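Side-chain contacts in predicted zincin-like metalloprotease (Acidothermus cellulolyticus 11B, PDB 3E11), which is of unknown function but is predicted to be a zincin-like metalloprotease, and binds calcium: residues A[27-31]-A[32-36]; A[84-87]-A[88-92]. All coordinates share one frame; numbering follows the deposited sequence.

Interaction 1 (A[27-31]-A[32-36]); sequences RAMRN and VAVFV
M29 and V32 meet where the chain turns into strand 32-37, through one backbone bond and one methyl contact. V32 N donates to M29 O at 3.1 Å with a bent N-H...O angle of 137°. This bond closes a type II beta turn over M29, R30, N31 and V32. N31, at its third position, takes the positive phi (54°) usual there. On the side-chain level, the selenomethionine M29 bends at chi2 and again at chi3, which swings its terminal methyl back toward the strand; CE comes to rest 4.0 Å from V32 CG1, the two side chains crossing at about a right angle. V32 straddles the turn: CG1 lies anti to its own backbone N (chi1 178°) and takes the selenomethionine methyl, while CG2 sits beside that N and packs 3.5 Å from M29 O. M29 CE also lies 4.4 Å from V34 CG2, two residues further along the strand, a looser touch. Leading into the turn and overlapping it, R30 N bonds to R27 O, and the guanidinium groups of R27 and R30 lie face against face, R27 NE 3.2 Å above the R30 plane. On the outer side of the turn, N31 uses ND2 to bond L65 O, tying the turn to the loop ahead of strand 67-72. V32 and M29 both pack on I98 of helix 83-101 and on I69 of strand 67-72, while V34 reaches V14 and L18 of helix 7-19.

Interaction 2 (A[84-87]-A[88-92]); sequences SEVI and DEVRK
Four successive i to i+4 backbone bonds, D88 N to S84 O, E89 N to E85 O, V90 N to V86 O and R91 N to I87 O, run through these two turns of helix 83-101, the third being nearly straight at 171°. I87 and R91 lie side by side and point the same way, so that I87 CG2 covers one face of the guanidinium, 3.5 Å from R91 NH2. The arginine holds CG anti to its backbone N (chi1 -168°) and bends at chi3, which folds its head back along the helix over that methyl. From there NH1 forms a long salt bridge to D88 OD1, at 3.6 Å, while NE and NH2 bond the carbonyl oxygens of A17 and E16. Those two acceptors lie near the end of helix 7-19, so the arginine links the two helices, its side chain about 6 Å from that of D19, a calcium-binding residue of this protein, although no calcium is bound to this chain here. Further along, helix 83-101 bears an HExxH pattern, H96 to H100, consistent with the active-site helix of zincins, although no metal is bound to it here. On the buried side V86 CG1 meets V90 CG2 at 4.1 Å, and both valines pack on I76 of helix 73-78. V90 CG2 also lies 3.2 Å from V86 O. E89 bends at chi2 (59°), bringing its carboxylate round to a water that donates to E85 O at 2.7 Å and, more weakly, to E89 OE1 at 3.3 Å. The E85 carboxylate turns the other way, its OE1 accepting a bond from E81 N before the helix.

In the fold
Interaction 1 precedes interaction 2 along the chain, and the two lie on opposite sides of its centre, with centres about 16 Å apart and nearest atoms about 5 Å apart, not touching. Helix 83-101 is the element they share: 84-92 forms its early turns, whereas the 27-32 region packs against its later part through V94, just before the HExxH pattern, and I98, within it. Helix 7-19 is the second common neighbour, receiving V34 and V36 from the strand and I87, V90 and R91 from the helix. Together the contacts join the edge strand 32-37 of the mixed sheet to the helical layer, an arrangement consistent with the predicted zincin-like fold.

Interaction 1 (A[27-31]-A[32-36])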
loop_
_atom_site.group_PDB
_atom_site.type_symbol
_atom_site.label_atom_id
_atom_site.label_comp_id
_atom_site.label_asym_id
_atom_site.label_seq_id
_atom_site.Cartn_x
_atom_site.Cartn_y
_atom_site.Cartn_z
ATOM N N ARG A 27 -1.156 13.610 -4.279
ATOM C CA ARG A 27 -2.507 14.101 -4.036
ATOM C C ARG A 27 -3.512 12.939 -4.044
ATOM O O ARG A 27 -4.455 12.936 -3.270
ATOM C CB ARG A 27 -2.903 15.200 -5.030
ATOM C CG ARG A 27 -4.350 15.623 -4.912
ATOM C CD ARG A 27 -4.705 16.239 -3.533
ATOM N NE ARG A 27 -6.113 16.629 -3.497
ATOM C CZ ARG A 27 -7.121 15.797 -3.248
ATOM N NH1 ARG A 27 -6.902 14.500 -3.010
ATOM N NH2 ARG A 27 -8.368 16.260 -3.268
ATOM N N ALA A 28 -3.329 11.972 -4.931
ATOM C CA ALA A 28 -4.211 10.777 -4.949
ATOM C C ALA A 28 -4.200 9.989 -3.619
ATOM O O ALA A 28 -5.199 9.388 -3.238
ATOM C CB ALA A 28 -3.835 9.847 -6.103
HETATM N N MSE A 29 -3.059 10.000 -2.941
HETATM C CA MSE A 29 -2.852 9.348 -1.644
HETATM C C MSE A 29 -3.360 10.168 -0.439
HETATM O O MSE A 29 -3.250 9.709 0.717
HETATM C CB MSE A 29 -1.343 9.029 -1.459
HETATM C CG MSE A 29 -0.885 7.839 -2.275
HETATM SE SE MSE A 29 -1.661 6.189 -1.677
HETATM C CE MSE A 29 -0.833 6.075 -0.045
ATOM N N ARG A 30 -3.947 11.356 -0.697
ATOM C CA ARG A 30 -4.482 12.165 0.384
ATOM C C ARG A 30 -5.414 11.368 1.285
ATOM O O ARG A 30 -6.354 10.744 0.822
ATOM C CB ARG A 30 -5.252 13.388 -0.132
ATOM C CG ARG A 30 -5.775 14.280 1.003
ATOM C CD ARG A 30 -6.443 15.541 0.486
ATOM N NE ARG A 30 -5.436 16.460 -0.032
ATOM C CZ ARG A 30 -5.694 17.678 -0.486
ATOM N NH1 ARG A 30 -6.936 18.131 -0.516
ATOM N NH2 ARG A 30 -4.696 18.425 -0.928
ATOM N N ASN A 31 -5.145 11.428 2.591
ATOM C CA ASN A 31 -5.994 10.773 3.583
ATOM C C ASN A 31 -6.220 9.278 3.301
ATOM O O ASN A 31 -7.333 8.773 3.381
ATOM C CB ASN A 31 -7.338 11.504 3.696
ATOM C CG ASN A 31 -8.085 11.127 4.947
ATOM O OD1 ASN A 31 -7.469 10.884 5.986
ATOM N ND2 ASN A 31 -9.426 11.022 4.843
ATOM N N VAL A 32 -5.138 8.624 2.880
ATOM C CA VAL A 32 -5.052 7.179 2.772
ATOM C C VAL A 32 -3.959 6.734 3.712
ATOM O O VAL A 32 -2.840 7.324 3.735
ATOM C CB VAL A 32 -4.674 6.730 1.348
ATOM C CG1 VAL A 32 -4.536 5.203 1.291
ATOM C CG2 VAL A 32 -5.717 7.220 0.366
ATOM N N ALA A 33 -4.291 5.741 4.516
ATOM C CA ALA A 33 -3.365 5.135 5.472
ATOM C C ALA A 33 -3.028 3.731 5.028
ATOM O O ALA A 33 -3.847 3.024 4.426
ATOM C CB ALA A 33 -3.943 5.117 6.842
ATOM N N VAL A 34 -1.787 3.354 5.260
ATOM C CA VAL A 34 -1.297 2.046 4.885
ATOM C C VAL A 34 -1.170 1.269 6.195
ATOM O O VAL A 34 -0.590 1.756 7.167
ATOM C CB VAL A 34 0.061 2.138 4.103
ATOM C CG1 VAL A 34 0.650 0.770 3.840
ATOM C CG2 VAL A 34 -0.119 2.884 2.842
ATOM N N PHE A 35 -1.794 0.109 6.226
ATOM C CA PHE A 35 -1.755 -0.792 7.353
ATOM C C PHE A 35 -1.208 -2.129 6.873
ATOM O O PHE A 35 -1.421 -2.524 5.746
ATOM C CB PHE A 35 -3.156 -0.986 7.906
ATOM C CG PHE A 35 -3.641 0.159 8.744
ATOM C CD1 PHE A 35 -4.331 1.225 8.166
ATOM C CD2 PHE A 35 -3.470 0.135 10.116
ATOM C CE1 PHE A 35 -4.805 2.289 8.978
ATOM C CE2 PHE A 35 -3.938 1.189 10.937
ATOM C CZ PHE A 35 -4.594 2.267 10.355
ATOM N N VAL A 36 -0.482 -2.797 7.752
ATOM C CA VAL A 36 0.134 -4.051 7.425
ATOM C C VAL A 36 -0.587 -5.192 8.162
ATOM O O VAL A 36 -0.914 -5.108 9.368
ATOM C CB VAL A 36 1.620 -4.055 7.796
ATOM C CG1 VAL A 36 2.213 -5.407 7.493
ATOM C CG2 VAL A 36 2.385 -2.950 7.046
#

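Interaction 2 (A[84-87]-A[88-92])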
loop_
_atom_site.group_PDB
_atom_site.type_symbol
_atom_site.label_atom_id
_atom_site.label_comp_id
_atom_site.label_asym_id
_atom_site.label_seq_id
_atom_site.Cartn_x
_atom_site.Cartn_y
_atom_site.Cartn_z
ATOM N N SER A 84 15.507 -3.865 0.222
ATOM C CA SER A 84 15.258 -2.930 -0.880
ATOM C C SER A 84 14.193 -3.465 -1.837
ATOM O O SER A 84 13.323 -2.693 -2.277
ATOM C CB SER A 84 16.530 -2.601 -1.633
ATOM O OG SER A 84 17.498 -2.033 -0.761
ATOM N N GLU A 85 14.233 -4.771 -2.138
ATOM C CA GLU A 85 13.188 -5.380 -2.986
ATOM C C GLU A 85 11.839 -5.267 -2.303
ATOM O O GLU A 85 10.832 -4.994 -2.954
ATOM C CB GLU A 85 13.497 -6.826 -3.351
ATOM C CG GLU A 85 14.661 -6.938 -4.317
ATOM C CD GLU A 85 14.925 -8.347 -4.822
ATOM O OE1 GLU A 85 14.268 -9.312 -4.405
ATOM O OE2 GLU A 85 15.822 -8.474 -5.673
ATOM N N VAL A 86 11.815 -5.456 -0.990
ATOM C CA VAL A 86 10.573 -5.310 -0.207
ATOM C C VAL A 86 10.029 -3.874 -0.332
ATOM O O VAL A 86 8.841 -3.673 -0.608
ATOM C CB VAL A 86 10.731 -5.677 1.303
ATOM C CG1 VAL A 86 9.460 -5.336 2.072
ATOM C CG2 VAL A 86 11.007 -7.138 1.463
ATOM N N ILE A 87 10.891 -2.892 -0.126
ATOM C CA ILE A 87 10.506 -1.479 -0.267
ATOM C C ILE A 87 9.862 -1.235 -1.629
ATOM O O ILE A 87 8.755 -0.638 -1.729
ATOM C CB ILE A 87 11.723 -0.520 -0.066
ATOM C CG1 ILE A 87 12.174 -0.519 1.414
ATOM C CG2 ILE A 87 11.340 0.886 -0.463
ATOM C CD1 ILE A 87 13.579 0.008 1.661
ATOM N N ASP A 88 10.548 -1.702 -2.673
ATOM C CA ASP A 88 10.084 -1.533 -4.057
ATOM C C ASP A 88 8.733 -2.187 -4.295
ATOM O O ASP A 88 7.842 -1.603 -4.916
ATOM C CB ASP A 88 11.093 -2.105 -5.034
ATOM C CG ASP A 88 12.304 -1.245 -5.157
ATOM O OD1 ASP A 88 12.257 -0.112 -4.682
ATOM O OD2 ASP A 88 13.323 -1.696 -5.701
ATOM N N GLU A 89 8.601 -3.400 -3.789
ATOM C CA GLU A 89 7.395 -4.155 -3.943
ATOM C C GLU A 89 6.238 -3.521 -3.190
ATOM O O GLU A 89 5.116 -3.474 -3.690
ATOM C CB GLU A 89 7.618 -5.594 -3.495
ATOM C CG GLU A 89 6.633 -6.573 -4.087
ATOM C CD GLU A 89 6.663 -6.578 -5.612
ATOM O OE1 GLU A 89 7.744 -6.494 -6.202
ATOM O OE2 GLU A 89 5.598 -6.634 -6.214
ATOM N N VAL A 90 6.496 -3.089 -1.974
ATOM C CA VAL A 90 5.475 -2.342 -1.217
ATOM C C VAL A 90 5.056 -1.051 -1.955
ATOM O O VAL A 90 3.849 -0.769 -2.105
ATOM C CB VAL A 90 5.919 -2.009 0.209
ATOM C CG1 VAL A 90 4.861 -1.083 0.929
ATOM C CG2 VAL A 90 6.091 -3.280 1.040
ATOM N N ARG A 91 6.035 -0.281 -2.426
ATOM C CA ARG A 91 5.753 0.952 -3.146
ATOM C C ARG A 91 4.899 0.658 -4.373
ATOM O O ARG A 91 3.903 1.333 -4.620
ATOM C CB ARG A 91 7.050 1.665 -3.556
ATOM C CG ARG A 91 6.822 3.085 -4.044
ATOM C CD ARG A 91 8.145 3.737 -4.352
ATOM N NE ARG A 91 8.927 4.036 -3.136
ATOM C CZ ARG A 91 10.222 3.747 -2.968
ATOM N NH1 ARG A 91 10.921 3.112 -3.918
ATOM N NH2 ARG A 91 10.835 4.092 -1.837
ATOM N N LYS A 92 5.290 -0.367 -5.130
ATOM C CA LYS A 92 4.604 -0.688 -6.365
ATOM C C LYS A 92 3.156 -1.060 -6.048
ATOM O O LYS A 92 2.251 -0.660 -6.755
ATOM C CB LYS A 92 5.317 -1.799 -7.117
ATOM C CG LYS A 92 4.523 -2.404 -8.223
ATOM C CD LYS A 92 5.301 -3.516 -8.933
ATOM C CE LYS A 92 4.371 -4.268 -9.875
ATOM N NZ LYS A 92 5.079 -5.264 -10.731
HETATM O O HOH W 1 10.853 -5.703 -5.584
#